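Local coordinates for protein putative reductase (Peptoclostridium difficile, PDB 5J6C) that binds flavin mononucleotide and, as a member of the nitroreductase family, probably uses it to reduce nitro compounds, possibly including the antibiotic metronidazole, at residues 126-131 with 136-141; 57-62 with 71-76. One frame throughout, in Å; residues are numbered along the deposited sequence.

Contact 1: 126-131 with 136-141; sequences YIQLQA and LGSCWI. With FMN (flavin mononucleotide), chain C.
Gln-128 reaches from helix 126-131 to Ser-138 and Trp-140 of strand 137-141, the two elements running nearly antiparallel with their axes 8.0 Å apart. Its CG lies beside the backbone N, anti to the carbonyl carbon (chi1 -67°), and the chain runs extended from there, carrying the amide across to the strand. Gln-128 NE2 donates a hydrogen bond to Ser-138 OG over 3.0 Å, fairly straight (163° at the hydrogen) and in the plane of the amide. A second bond from NE2 goes to a water 2.9 Å from it, which also accepts from Trp-140 N, so one amide nitrogen serves both the serine hydroxyl and, indirectly, the strand backbone. Where the chain turns from helix to strand, Leu-136 N donates to Ala-131 O at 3.0 Å. Nonpolar packing is modest here: Ala-131 CB meets Leu-136 CB at 4.3 Å, and Leu-136 continues onto Ile-176 of strand 168-177. Gln-128 OE1 sits at the edge of the Trp-140 indole, in its plane, 3.6 Å from CE3, with the amide turned 51° from the ring. CG of Trp-140 is anti to its backbone N, which swings the indole beside the dimethylbenzene end of FMN; the flavin methyl C7M lies over one indole face, toward its rim. NE1 is hydrogen-bonded to Gln-142 OE1, and Ile-122 of the second subunit packs on the ring. Cys-139, whose CB points away from the helix, brings SG to 3.4 Å from FMN N1. Strand residues 139-141 thus line the FMN pocket, with helix 126-131 packed against the strand, as expected of the nitroreductase fold.

Contact 2: 57-62 with 71-76; sequences KAALLA and WEFIVV
The methyl of Ala-59 is the bump that meets Phe-73: CB sits over one face of the phenyl ring, 4.0 Å from its centroid and 24° off the normal, a CH-pi contact. Leu-60 fits in from another direction. Its CB points away from the strand, yet the side chain bends back, with CG beside the backbone N (chi1 -70°), and brings CD2 to 3.9 Å from Trp-71 CZ3. The same methyl lies near the plane of the phenyl ring at its edge, 4.2 Å from Phe-73 CE2, filling the notch between the two aromatics. Phe-73 CZ in turn rests over the rim of one indole face. The six-membered end of Trp-71 lies against the backbone carbonyls of Ala-59, Leu-60 and Ala-62: CZ2 is 3.8 Å from Ala-59 O, while Ala-62 O comes up at the indole edge, in plane, 3.9 Å from CZ2. The fit is made by carbon surfaces and carbonyl oxygens, without hydrogen bonds between the segments. Ala-123 of helix 116-133 touches both rings. Such packing of a helix on a strand that is outermost within the chain's antiparallel sheet belongs to the alpha/beta core of the nitroreductase fold.

How the contacts relate
Along the chain 57-62 and 71-76 both come before 126-131 and 136-141, and the centres of the two contacts lie about 12 Å apart. Helices 49-60 and 116-133 pack directly on each other between them: Ile-127 CG1 meets Ala-59 CB at 3.5 Å, and Tyr-126 CD2 comes within 3.4 Å of Ala-58 O. Both contacts reach the same four-stranded antiparallel sheet at its outermost strands within the chain, 71-76 and 137-142, with 102-109 and 168-177 between. Both also border the second subunit. Contact 1 supplies residues of the FMN pocket, whereas contact 2 ties helix 49-60 to the strand that pairs in parallel with one of the second subunit, extending the sheet across the interface.

Contact 1: 126-131 with 136-141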
loop_
_atom_site.group_PDB
_atom_site.type_symbol
_atom_site.label_atom_id
_atom_site.label_comp_id
_atom_site.label_asym_id
_atom_site.label_seq_id
_atom_site.Cartn_x
_atom_site.Cartn_y
_atom_site.Cartn_z
ATOM N N TYR A 126 -5.218 -0.427 -3.491
ATOM C CA TYR A 126 -5.970 -0.062 -4.689
ATOM C C TYR A 126 -7.339 -0.735 -4.688
ATOM O O TYR A 126 -8.341 -0.123 -5.076
ATOM C CB TYR A 126 -5.182 -0.421 -5.959
ATOM C CG TYR A 126 -4.100 0.581 -6.378
ATOM C CD1 TYR A 126 -3.487 1.422 -5.444
ATOM C CD2 TYR A 126 -3.702 0.693 -7.710
ATOM C CE1 TYR A 126 -2.494 2.335 -5.816
ATOM C CE2 TYR A 126 -2.710 1.621 -8.096
ATOM C CZ TYR A 126 -2.116 2.436 -7.140
ATOM O OH TYR A 126 -1.143 3.349 -7.504
ATOM N N ILE A 127 -7.409 -1.981 -4.211
ATOM C CA ILE A 127 -8.687 -2.689 -4.134
ATOM C C ILE A 127 -9.640 -1.952 -3.196
ATOM O O ILE A 127 -10.786 -1.644 -3.553
ATOM C CB ILE A 127 -8.455 -4.157 -3.708
ATOM C CG1 ILE A 127 -7.957 -4.972 -4.908
ATOM C CG2 ILE A 127 -9.715 -4.785 -3.092
ATOM C CD1 ILE A 127 -7.332 -6.336 -4.560
ATOM N N GLN A 128 -9.156 -1.607 -2.000
ATOM C CA GLN A 128 -9.998 -0.923 -1.025
ATOM C C GLN A 128 -10.449 0.447 -1.519
ATOM O O GLN A 128 -11.591 0.848 -1.271
ATOM C CB GLN A 128 -9.257 -0.807 0.300
ATOM C CG GLN A 128 -9.023 -2.166 0.960
ATOM C CD GLN A 128 -8.726 -2.037 2.444
ATOM O OE1 GLN A 128 -7.571 -1.862 2.848
ATOM N NE2 GLN A 128 -9.781 -2.086 3.268
ATOM N N LEU A 129 -9.575 1.183 -2.220
ATOM C CA LEU A 129 -9.969 2.505 -2.707
ATOM C C LEU A 129 -11.005 2.398 -3.822
ATOM O O LEU A 129 -11.979 3.156 -3.846
ATOM C CB LEU A 129 -8.740 3.295 -3.179
ATOM C CG LEU A 129 -7.802 3.776 -2.064
ATOM C CD1 LEU A 129 -6.633 4.633 -2.582
ATOM C CD2 LEU A 129 -8.601 4.536 -1.012
ATOM N N GLN A 130 -10.815 1.465 -4.754
ATOM C CA GLN A 130 -11.795 1.308 -5.822
ATOM C C GLN A 130 -13.127 0.794 -5.280
ATOM O O GLN A 130 -14.191 1.245 -5.721
ATOM C CB GLN A 130 -11.251 0.392 -6.910
ATOM C CG GLN A 130 -12.241 0.138 -8.038
ATOM C CD GLN A 130 -12.525 1.381 -8.874
ATOM O OE1 GLN A 130 -11.812 1.672 -9.832
ATOM N NE2 GLN A 130 -13.577 2.108 -8.518
ATOM N N ALA A 131 -13.094 -0.112 -4.298
ATOM C CA ALA A 131 -14.337 -0.495 -3.629
ATOM C C ALA A 131 -15.035 0.721 -3.037
ATOM O O ALA A 131 -16.255 0.875 -3.172
ATOM C CB ALA A 131 -14.060 -1.529 -2.539
ATOM N N LEU A 136 -18.984 0.649 -1.964
ATOM C CA LEU A 136 -18.875 -0.545 -1.141
ATOM C C LEU A 136 -17.969 -0.262 0.053
ATOM O O LEU A 136 -17.132 0.644 0.028
ATOM C CB LEU A 136 -18.324 -1.721 -1.960
ATOM C CG LEU A 136 -19.177 -2.241 -3.132
ATOM C CD1 LEU A 136 -18.304 -2.991 -4.131
ATOM C CD2 LEU A 136 -20.309 -3.145 -2.637
ATOM N N GLY A 137 -18.170 -1.026 1.123
ATOM C CA GLY A 137 -17.270 -0.996 2.252
ATOM C C GLY A 137 -16.315 -2.177 2.185
ATOM O O GLY A 137 -16.571 -3.164 1.496
ATOM N N SER A 138 -15.200 -2.078 2.908
ATOM C CA SER A 138 -14.254 -3.186 2.911
ATOM C C SER A 138 -13.449 -3.168 4.203
ATOM O O SER A 138 -13.454 -2.190 4.955
ATOM C CB SER A 138 -13.332 -3.146 1.673
ATOM O OG SER A 138 -12.348 -2.123 1.776
ATOM N N CYS A 139 -12.757 -4.277 4.460
ATOM C CA CYS A 139 -11.882 -4.366 5.616
ATOM C C CYS A 139 -10.722 -5.295 5.303
ATOM O O CYS A 139 -10.915 -6.377 4.739
ATOM C CB CYS A 139 -12.622 -4.865 6.856
ATOM S SG CYS A 139 -11.608 -4.575 8.323
ATOM N N TRP A 140 -9.525 -4.856 5.662
ATOM C CA TRP A 140 -8.321 -5.650 5.491
ATOM C C TRP A 140 -8.238 -6.666 6.623
ATOM O O TRP A 140 -8.441 -6.325 7.792
ATOM C CB TRP A 140 -7.114 -4.705 5.480
ATOM C CG TRP A 140 -5.703 -5.250 5.406
ATOM C CD1 TRP A 140 -5.129 -6.190 6.216
ATOM C CD2 TRP A 140 -4.660 -4.799 4.513
ATOM N NE1 TRP A 140 -3.802 -6.364 5.868
ATOM C CE2 TRP A 140 -3.497 -5.531 4.822
ATOM C CE3 TRP A 140 -4.613 -3.865 3.467
ATOM C CZ2 TRP A 140 -2.290 -5.354 4.132
ATOM C CZ3 TRP A 140 -3.418 -3.688 2.779
ATOM C CH2 TRP A 140 -2.271 -4.435 3.115
ATOM N N ILE A 141 -7.969 -7.918 6.281
ATOM C CA ILE A 141 -7.746 -8.972 7.263
ATOM C C ILE A 141 -6.287 -9.391 7.135
ATOM O O ILE A 141 -5.897 -9.980 6.120
ATOM C CB ILE A 141 -8.693 -10.161 7.046
ATOM C CG1 ILE A 141 -10.146 -9.704 7.183
ATOM C CG2 ILE A 141 -8.377 -11.292 8.027
ATOM C CD1 ILE A 141 -11.128 -10.764 6.817
HETATM N N1 FMN C . -9.194 -4.974 10.735
HETATM C C2 FMN C . -9.650 -6.173 11.254
HETATM O O2 FMN C . -10.776 -6.263 11.719
HETATM N N3 FMN C . -8.851 -7.296 11.254
HETATM C C4 FMN C . -7.567 -7.232 10.753
HETATM O O4 FMN C . -6.833 -8.219 10.748
HETATM C C4A FMN C . -7.093 -6.032 10.253
HETATM N N5 FMN C . -5.815 -5.994 9.750
HETATM C C5A FMN C . -5.341 -4.828 9.212
HETATM C C6 FMN C . -4.045 -4.806 8.713
HETATM C C7 FMN C . -3.550 -3.649 8.168
HETATM C C7M FMN C . -2.159 -3.628 7.619
HETATM C C8 FMN C . -4.336 -2.519 8.130
HETATM C C8M FMN C . -3.785 -1.274 7.527
HETATM C C9 FMN C . -5.625 -2.527 8.627
HETATM C C9A FMN C . -6.134 -3.695 9.179
HETATM N N10 FMN C . -7.422 -3.733 9.693
HETATM C C10 FMN C . -7.910 -4.905 10.233
HETATM C "C1'" FMN C . -8.288 -2.505 9.659
HETATM C "C2'" FMN C . -7.899 -1.511 10.762
HETATM O "O2'" FMN C . -8.455 -1.900 12.005
HETATM C "C3'" FMN C . -8.351 -0.100 10.376
HETATM O "O3'" FMN C . -7.871 0.194 9.085
HETATM C "C4'" FMN C . -7.836 0.964 11.349
HETATM O "O4'" FMN C . -8.360 0.698 12.634
HETATM C "C5'" FMN C . -8.246 2.365 10.889
HETATM O "O5'" FMN C . -9.655 2.443 10.921
HETATM P P FMN C . -10.481 2.735 9.572
HETATM O O1P FMN C . -9.965 1.835 8.469
HETATM O O2P FMN C . -11.954 2.465 9.783
HETATM O O3P FMN C . -10.235 4.177 9.208
HETATM O O HOH W 1 -9.355 -2.052 6.184
#

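Contact 2: 57-62 with 71-76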
loop_
_atom_site.group_PDB
_atom_site.type_symbol
_atom_site.label_atom_id
_atom_site.label_comp_id
_atom_site.label_asym_id
_atom_site.label_seq_id
_atom_site.Cartn_x
_atom_site.Cartn_y
_atom_site.Cartn_z
ATOM N N LYS A 57 -9.690 -4.517 -11.996
ATOM C CA LYS A 57 -8.909 -3.656 -12.884
ATOM C C LYS A 57 -8.001 -2.720 -12.097
ATOM O O LYS A 57 -6.847 -2.515 -12.475
ATOM C CB LYS A 57 -9.828 -2.835 -13.786
ATOM C CG LYS A 57 -10.250 -3.515 -15.067
ATOM C CD LYS A 57 -11.016 -2.530 -15.949
ATOM C CE LYS A 57 -11.240 -3.047 -17.362
ATOM N NZ LYS A 57 -11.665 -1.919 -18.257
ATOM N N ALA A 58 -8.508 -2.126 -11.011
ATOM C CA ALA A 58 -7.651 -1.275 -10.184
ATOM C C ALA A 58 -6.486 -2.069 -9.610
ATOM O O ALA A 58 -5.340 -1.598 -9.619
ATOM C CB ALA A 58 -8.453 -0.631 -9.055
ATOM N N ALA A 59 -6.759 -3.280 -9.115
ATOM C CA ALA A 59 -5.691 -4.118 -8.566
ATOM C C ALA A 59 -4.636 -4.440 -9.618
ATOM O O ALA A 59 -3.432 -4.377 -9.338
ATOM C CB ALA A 59 -6.276 -5.405 -7.999
ATOM N N LEU A 60 -5.064 -4.771 -10.838
ATOM C CA LEU A 60 -4.118 -5.130 -11.886
ATOM C C LEU A 60 -3.288 -3.947 -12.382
ATOM O O LEU A 60 -2.316 -4.164 -13.113
ATOM C CB LEU A 60 -4.867 -5.764 -13.053
ATOM C CG LEU A 60 -5.455 -7.146 -12.789
ATOM C CD1 LEU A 60 -6.407 -7.528 -13.917
ATOM C CD2 LEU A 60 -4.337 -8.187 -12.661
ATOM N N LEU A 61 -3.648 -2.716 -12.015
ATOM C CA LEU A 61 -2.913 -1.521 -12.421
ATOM C C LEU A 61 -1.933 -1.052 -11.352
ATOM O O LEU A 61 -1.332 0.019 -11.495
ATOM C CB LEU A 61 -3.891 -0.393 -12.762
ATOM C CG LEU A 61 -4.676 -0.533 -14.065
ATOM C CD1 LEU A 61 -5.911 0.349 -14.015
ATOM C CD2 LEU A 61 -3.802 -0.146 -15.252
ATOM N N ALA A 62 -1.774 -1.822 -10.283
ATOM C CA ALA A 62 -0.961 -1.379 -9.163
ATOM C C ALA A 62 0.521 -1.367 -9.543
ATOM O O ALA A 62 1.002 -2.289 -10.219
ATOM C CB ALA A 62 -1.182 -2.287 -7.954
ATOM N N TRP A 71 2.111 -10.266 -7.358
ATOM C CA TRP A 71 0.883 -10.654 -6.691
ATOM C C TRP A 71 -0.008 -11.515 -7.589
ATOM O O TRP A 71 0.223 -11.665 -8.791
ATOM C CB TRP A 71 0.110 -9.423 -6.217
ATOM C CG TRP A 71 0.269 -8.143 -7.039
ATOM C CD1 TRP A 71 0.815 -6.968 -6.605
ATOM C CD2 TRP A 71 -0.148 -7.906 -8.392
ATOM N NE1 TRP A 71 0.777 -6.027 -7.597
ATOM C CE2 TRP A 71 0.187 -6.573 -8.706
ATOM C CE3 TRP A 71 -0.770 -8.690 -9.369
ATOM C CZ2 TRP A 71 -0.081 -6.003 -9.957
ATOM C CZ3 TRP A 71 -1.035 -8.122 -10.601
ATOM C CH2 TRP A 71 -0.682 -6.794 -10.884
ATOM N N GLU A 72 -1.017 -12.121 -6.959
ATOM C CA GLU A 72 -2.160 -12.751 -7.620
ATOM C C GLU A 72 -3.362 -12.604 -6.699
ATOM O O GLU A 72 -3.220 -12.409 -5.489
ATOM C CB GLU A 72 -1.945 -14.241 -7.939
ATOM C CG GLU A 72 -0.551 -14.580 -8.410
ATOM C CD GLU A 72 -0.528 -15.542 -9.564
ATOM O OE1 GLU A 72 -1.619 -15.925 -10.043
ATOM O OE2 GLU A 72 0.592 -15.921 -9.981
ATOM N N PHE A 73 -4.549 -12.710 -7.281
ATOM C CA PHE A 73 -5.791 -12.440 -6.571
ATOM C C PHE A 73 -6.716 -13.642 -6.672
ATOM O O PHE A 73 -6.918 -14.194 -7.758
ATOM C CB PHE A 73 -6.446 -11.170 -7.122
ATOM C CG PHE A 73 -5.490 -10.008 -7.202
ATOM C CD1 PHE A 73 -5.137 -9.299 -6.058
ATOM C CD2 PHE A 73 -4.898 -9.664 -8.400
ATOM C CE1 PHE A 73 -4.233 -8.238 -6.119
ATOM C CE2 PHE A 73 -3.994 -8.615 -8.478
ATOM C CZ PHE A 73 -3.658 -7.897 -7.336
ATOM N N ILE A 74 -7.242 -14.064 -5.533
ATOM C CA ILE A 74 -8.236 -15.122 -5.470
ATOM C C ILE A 74 -9.540 -14.480 -5.026
ATOM O O ILE A 74 -9.687 -14.057 -3.867
ATOM C CB ILE A 74 -7.814 -16.263 -4.536
ATOM C CG1 ILE A 74 -6.418 -16.760 -4.919
ATOM C CG2 ILE A 74 -8.831 -17.406 -4.607
ATOM C CD1 ILE A 74 -5.896 -17.850 -4.002
ATOM N N VAL A 75 -10.472 -14.386 -5.968
ATOM C CA VAL A 75 -11.815 -13.898 -5.704
ATOM C C VAL A 75 -12.637 -15.021 -5.087
ATOM O O VAL A 75 -12.738 -16.118 -5.651
ATOM C CB VAL A 75 -12.462 -13.395 -7.005
ATOM C CG1 VAL A 75 -13.911 -12.945 -6.770
ATOM C CG2 VAL A 75 -11.615 -12.292 -7.620
ATOM N N VAL A 76 -13.249 -14.750 -3.938
ATOM C CA VAL A 76 -14.031 -15.752 -3.224
ATOM C C VAL A 76 -15.425 -15.199 -2.981
ATOM O O VAL A 76 -15.576 -14.152 -2.342
ATOM C CB VAL A 76 -13.372 -16.154 -1.896
ATOM C CG1 VAL A 76 -14.201 -17.228 -1.207
ATOM C CG2 VAL A 76 -11.955 -16.637 -2.161
#